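PDB 2VOZ: iron uptake protein A2 from Synechocystis sp., which binds ferric iron in the periplasm and is probably a substrate-binding subunit of an ABC transporter that imports it. Local coordinates for residues E95-V103 with R117-G125. Numbering follows the deposited sequence.
Sequences EQAGLFQPV and RHPDGLWYG
W123 and E95 form a side-chain hydrogen bond. W123 follows the type I beta turn H118 to G121, just before strand 124-136, and E95 is at the end of helix 88-96. The contact joins that helix end and the segment after it to the turn, within the periplasmic binding protein fold and away from the iron site. W123 NE1 donates to E95 OE2 at 2.8 Å, with an N-H...O angle of 162°. The oxygen lies close to the indole plane, but the indole meets it on the anti side of the carboxylate and tilted out of its plane. The other oxygen, E95 OE1, is 3.2 Å from H118 CE1, with carboxylate and imidazole planes steeply inclined. An alanine in place of E95 would probably leave W123 NE1 without this acceptor and open a gap beside H118 and L122 CD1.

The backbones are joined too. V103 N donates to G121 O at 3.1 Å, from above the carbonyl plane. A water donates to both Q101 O and L122 O. At G121 any CB would run into V103 O, and phi is positive.

Apolar contacts fill in between these bonds. L122 spreads its two methyls: CD1 meets E95 CG, while CD2 lies 3.8 Å from P102 CD. The F100 ring meets W123 obliquely, planes 58° apart, and also touches L91 and A94 of helix 88-96. W123 CG sits between its backbone N and carbonyl carbon (chi1 51°), which puts the indole face over H118 CB and brings W123 CD1 to 3.7 Å from F100 CE1. At the strand end, V103 CG2 rests 3.7 Å from Y124 CE1.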
loop_
_atom_site.group_PDB
_atom_site.type_symbol
_atom_site.label_atom_id
_atom_site.label_comp_id
_atom_site.label_asym_id
_atom_site.label_seq_id
_atom_site.Cartn_x
_atom_site.Cartn_y
_atom_site.Cartn_z
ATOM N N GLU B 95 2.992 -9.851 -30.115
ATOM C CA GLU B 95 3.335 -10.781 -31.165
ATOM C C GLU B 95 3.579 -10.026 -32.466
ATOM O O GLU B 95 4.558 -10.260 -33.193
ATOM C CB GLU B 95 2.096 -11.642 -31.322
ATOM C CG GLU B 95 2.251 -13.094 -31.376
ATOM C CD GLU B 95 0.963 -13.666 -31.941
ATOM O OE1 GLU B 95 0.943 -13.923 -33.168
ATOM O OE2 GLU B 95 -0.040 -13.739 -31.191
ATOM N N GLN B 96 2.703 -9.072 -32.746
ATOM C CA GLN B 96 2.763 -8.314 -33.981
ATOM C C GLN B 96 3.993 -7.401 -34.034
ATOM O O GLN B 96 4.555 -7.196 -35.126
ATOM C CB GLN B 96 1.431 -7.599 -34.206
ATOM C CG GLN B 96 0.291 -8.665 -34.305
ATOM C CD GLN B 96 0.367 -9.488 -35.581
ATOM O OE1 GLN B 96 0.181 -8.948 -36.652
ATOM N NE2 GLN B 96 0.638 -10.795 -35.467
ATOM N N ALA B 97 4.417 -6.897 -32.863
ATOM C CA ALA B 97 5.659 -6.134 -32.701
ATOM C C ALA B 97 6.902 -7.061 -32.754
ATOM O O ALA B 97 8.064 -6.615 -32.637
ATOM C CB ALA B 97 5.615 -5.380 -31.420
ATOM N N GLY B 98 6.646 -8.356 -32.907
ATOM C CA GLY B 98 7.725 -9.336 -33.034
ATOM C C GLY B 98 8.488 -9.551 -31.745
ATOM O O GLY B 98 9.693 -9.836 -31.767
ATOM N N LEU B 99 7.779 -9.477 -30.613
ATOM C CA LEU B 99 8.463 -9.448 -29.316
ATOM C C LEU B 99 8.806 -10.822 -28.754
ATOM O O LEU B 99 9.689 -10.923 -27.899
ATOM C CB LEU B 99 7.638 -8.665 -28.281
ATOM C CG LEU B 99 7.524 -7.157 -28.592
ATOM C CD1 LEU B 99 7.008 -6.422 -27.377
ATOM C CD2 LEU B 99 8.865 -6.565 -29.036
ATOM N N PHE B 100 8.060 -11.847 -29.179
ATOM C CA PHE B 100 8.165 -13.195 -28.600
ATOM C C PHE B 100 9.016 -14.131 -29.443
ATOM O O PHE B 100 9.049 -14.037 -30.678
ATOM C CB PHE B 100 6.778 -13.843 -28.437
ATOM C CG PHE B 100 5.898 -13.169 -27.401
ATOM C CD1 PHE B 100 4.629 -12.735 -27.756
ATOM C CD2 PHE B 100 6.319 -13.038 -26.078
ATOM C CE1 PHE B 100 3.771 -12.107 -26.816
ATOM C CE2 PHE B 100 5.477 -12.376 -25.108
ATOM C CZ PHE B 100 4.201 -11.930 -25.510
ATOM N N GLN B 101 9.707 -15.030 -28.748
ATOM C CA GLN B 101 10.272 -16.209 -29.410
ATOM C C GLN B 101 9.442 -17.437 -29.072
ATOM O O GLN B 101 8.939 -17.569 -27.955
ATOM C CB GLN B 101 11.718 -16.457 -29.004
ATOM C CG GLN B 101 11.999 -16.637 -27.515
ATOM C CD GLN B 101 13.452 -16.934 -27.233
ATOM O OE1 GLN B 101 13.999 -17.955 -27.702
ATOM N NE2 GLN B 101 14.083 -16.075 -26.446
ATOM N N PRO B 102 9.378 -18.377 -30.008
ATOM C CA PRO B 102 8.676 -19.620 -29.672
ATOM C C PRO B 102 9.460 -20.476 -28.693
ATOM O O PRO B 102 10.699 -20.520 -28.717
ATOM C CB PRO B 102 8.524 -20.328 -31.022
ATOM C CG PRO B 102 9.696 -19.805 -31.863
ATOM C CD PRO B 102 9.917 -18.367 -31.383
ATOM N N VAL B 103 8.744 -21.081 -27.769
ATOM C CA VAL B 103 9.386 -22.055 -26.894
ATOM C C VAL B 103 8.657 -23.382 -26.994
ATOM O O VAL B 103 7.447 -23.427 -27.286
ATOM C CB VAL B 103 9.502 -21.575 -25.434
ATOM C CG1 VAL B 103 10.349 -20.275 -25.332
ATOM C CG2 VAL B 103 8.161 -21.392 -24.840
ATOM N N ARG B 117 -3.461 -21.490 -25.525
ATOM C CA ARG B 117 -2.084 -21.107 -25.841
ATOM C C ARG B 117 -1.897 -20.938 -27.320
ATOM O O ARG B 117 -2.692 -21.438 -28.116
ATOM C CB ARG B 117 -1.062 -22.117 -25.305
ATOM C CG ARG B 117 -1.377 -23.595 -25.602
ATOM C CD ARG B 117 -0.326 -24.473 -24.921
ATOM N NE ARG B 117 -0.712 -25.900 -24.826
ATOM C CZ ARG B 117 -0.594 -26.768 -25.823
ATOM N NH1 ARG B 117 -0.125 -26.367 -26.997
ATOM N NH2 ARG B 117 -0.963 -28.030 -25.663
ATOM N N HIS B 118 -0.859 -20.199 -27.696
ATOM C CA HIS B 118 -0.645 -19.902 -29.098
ATOM C C HIS B 118 -0.213 -21.163 -29.855
ATOM O O HIS B 118 0.624 -21.917 -29.364
ATOM C CB HIS B 118 0.396 -18.785 -29.209
ATOM C CG HIS B 118 0.555 -18.275 -30.594
ATOM N ND1 HIS B 118 -0.060 -17.128 -31.053
ATOM C CD2 HIS B 118 1.203 -18.811 -31.653
ATOM C CE1 HIS B 118 0.234 -16.962 -32.331
ATOM N NE2 HIS B 118 0.996 -17.968 -32.717
ATOM N N PRO B 119 -0.782 -21.385 -31.057
ATOM C CA PRO B 119 -0.481 -22.590 -31.812
ATOM C C PRO B 119 1.005 -22.761 -32.142
ATOM O O PRO B 119 1.436 -23.889 -32.402
ATOM C CB PRO B 119 -1.299 -22.393 -33.108
ATOM C CG PRO B 119 -2.421 -21.509 -32.716
ATOM C CD PRO B 119 -1.760 -20.537 -31.771
ATOM N N ASP B 120 1.785 -21.686 -32.136
ATOM C CA ASP B 120 3.202 -21.764 -32.489
ATOM C C ASP B 120 4.095 -21.661 -31.268
ATOM O O ASP B 120 5.333 -21.537 -31.384
ATOM C CB ASP B 120 3.556 -20.686 -33.524
ATOM C CG ASP B 120 2.818 -20.867 -34.814
ATOM O OD1 ASP B 120 2.656 -22.032 -35.236
ATOM O OD2 ASP B 120 2.385 -19.853 -35.401
ATOM N N GLY B 121 3.486 -21.711 -30.083
ATOM C CA GLY B 121 4.261 -21.689 -28.837
ATOM C C GLY B 121 4.848 -20.338 -28.457
ATOM O O GLY B 121 5.775 -20.261 -27.656
ATOM N N LEU B 122 4.278 -19.273 -29.006
ATOM C CA LEU B 122 4.771 -17.918 -28.771
ATOM C C LEU B 122 4.357 -17.376 -27.408
ATOM O O LEU B 122 5.070 -16.567 -26.818
ATOM C CB LEU B 122 4.269 -16.993 -29.871
ATOM C CG LEU B 122 4.913 -17.139 -31.256
ATOM C CD1 LEU B 122 4.222 -16.196 -32.246
ATOM C CD2 LEU B 122 6.406 -16.863 -31.147
ATOM N N TRP B 123 3.176 -17.789 -26.938
ATOM C CA TRP B 123 2.711 -17.361 -25.613
ATOM C C TRP B 123 1.645 -18.322 -25.102
ATOM O O TRP B 123 1.111 -19.154 -25.873
ATOM C CB TRP B 123 2.236 -15.898 -25.624
ATOM C CG TRP B 123 1.229 -15.529 -26.709
ATOM C CD1 TRP B 123 1.483 -14.784 -27.835
ATOM C CD2 TRP B 123 -0.163 -15.882 -26.767
ATOM N NE1 TRP B 123 0.335 -14.641 -28.577
ATOM C CE2 TRP B 123 -0.689 -15.295 -27.942
ATOM C CE3 TRP B 123 -1.021 -16.626 -25.935
ATOM C CZ2 TRP B 123 -2.017 -15.440 -28.319
ATOM C CZ3 TRP B 123 -2.382 -16.781 -26.324
ATOM C CH2 TRP B 123 -2.848 -16.177 -27.515
ATOM N N TYR B 124 1.357 -18.206 -23.798
ATOM C CA TYR B 124 0.600 -19.229 -23.073
ATOM C C TYR B 124 -0.355 -18.553 -22.115
ATOM O O TYR B 124 0.039 -17.621 -21.421
ATOM C CB TYR B 124 1.574 -20.113 -22.254
ATOM C CG TYR B 124 2.519 -20.809 -23.180
ATOM C CD1 TYR B 124 3.647 -20.169 -23.651
ATOM C CD2 TYR B 124 2.235 -22.098 -23.640
ATOM C CE1 TYR B 124 4.533 -20.822 -24.581
ATOM C CE2 TYR B 124 3.083 -22.752 -24.569
ATOM C CZ TYR B 124 4.218 -22.107 -25.025
ATOM O OH TYR B 124 5.044 -22.729 -25.926
ATOM N N GLY B 125 -1.610 -18.988 -22.098
ATOM C CA GLY B 125 -2.548 -18.466 -21.070
ATOM C C GLY B 125 -2.264 -19.097 -19.719
ATOM O O GLY B 125 -1.976 -20.302 -19.630
HETATM O O HOH W 1 7.398 -17.757 -25.737
#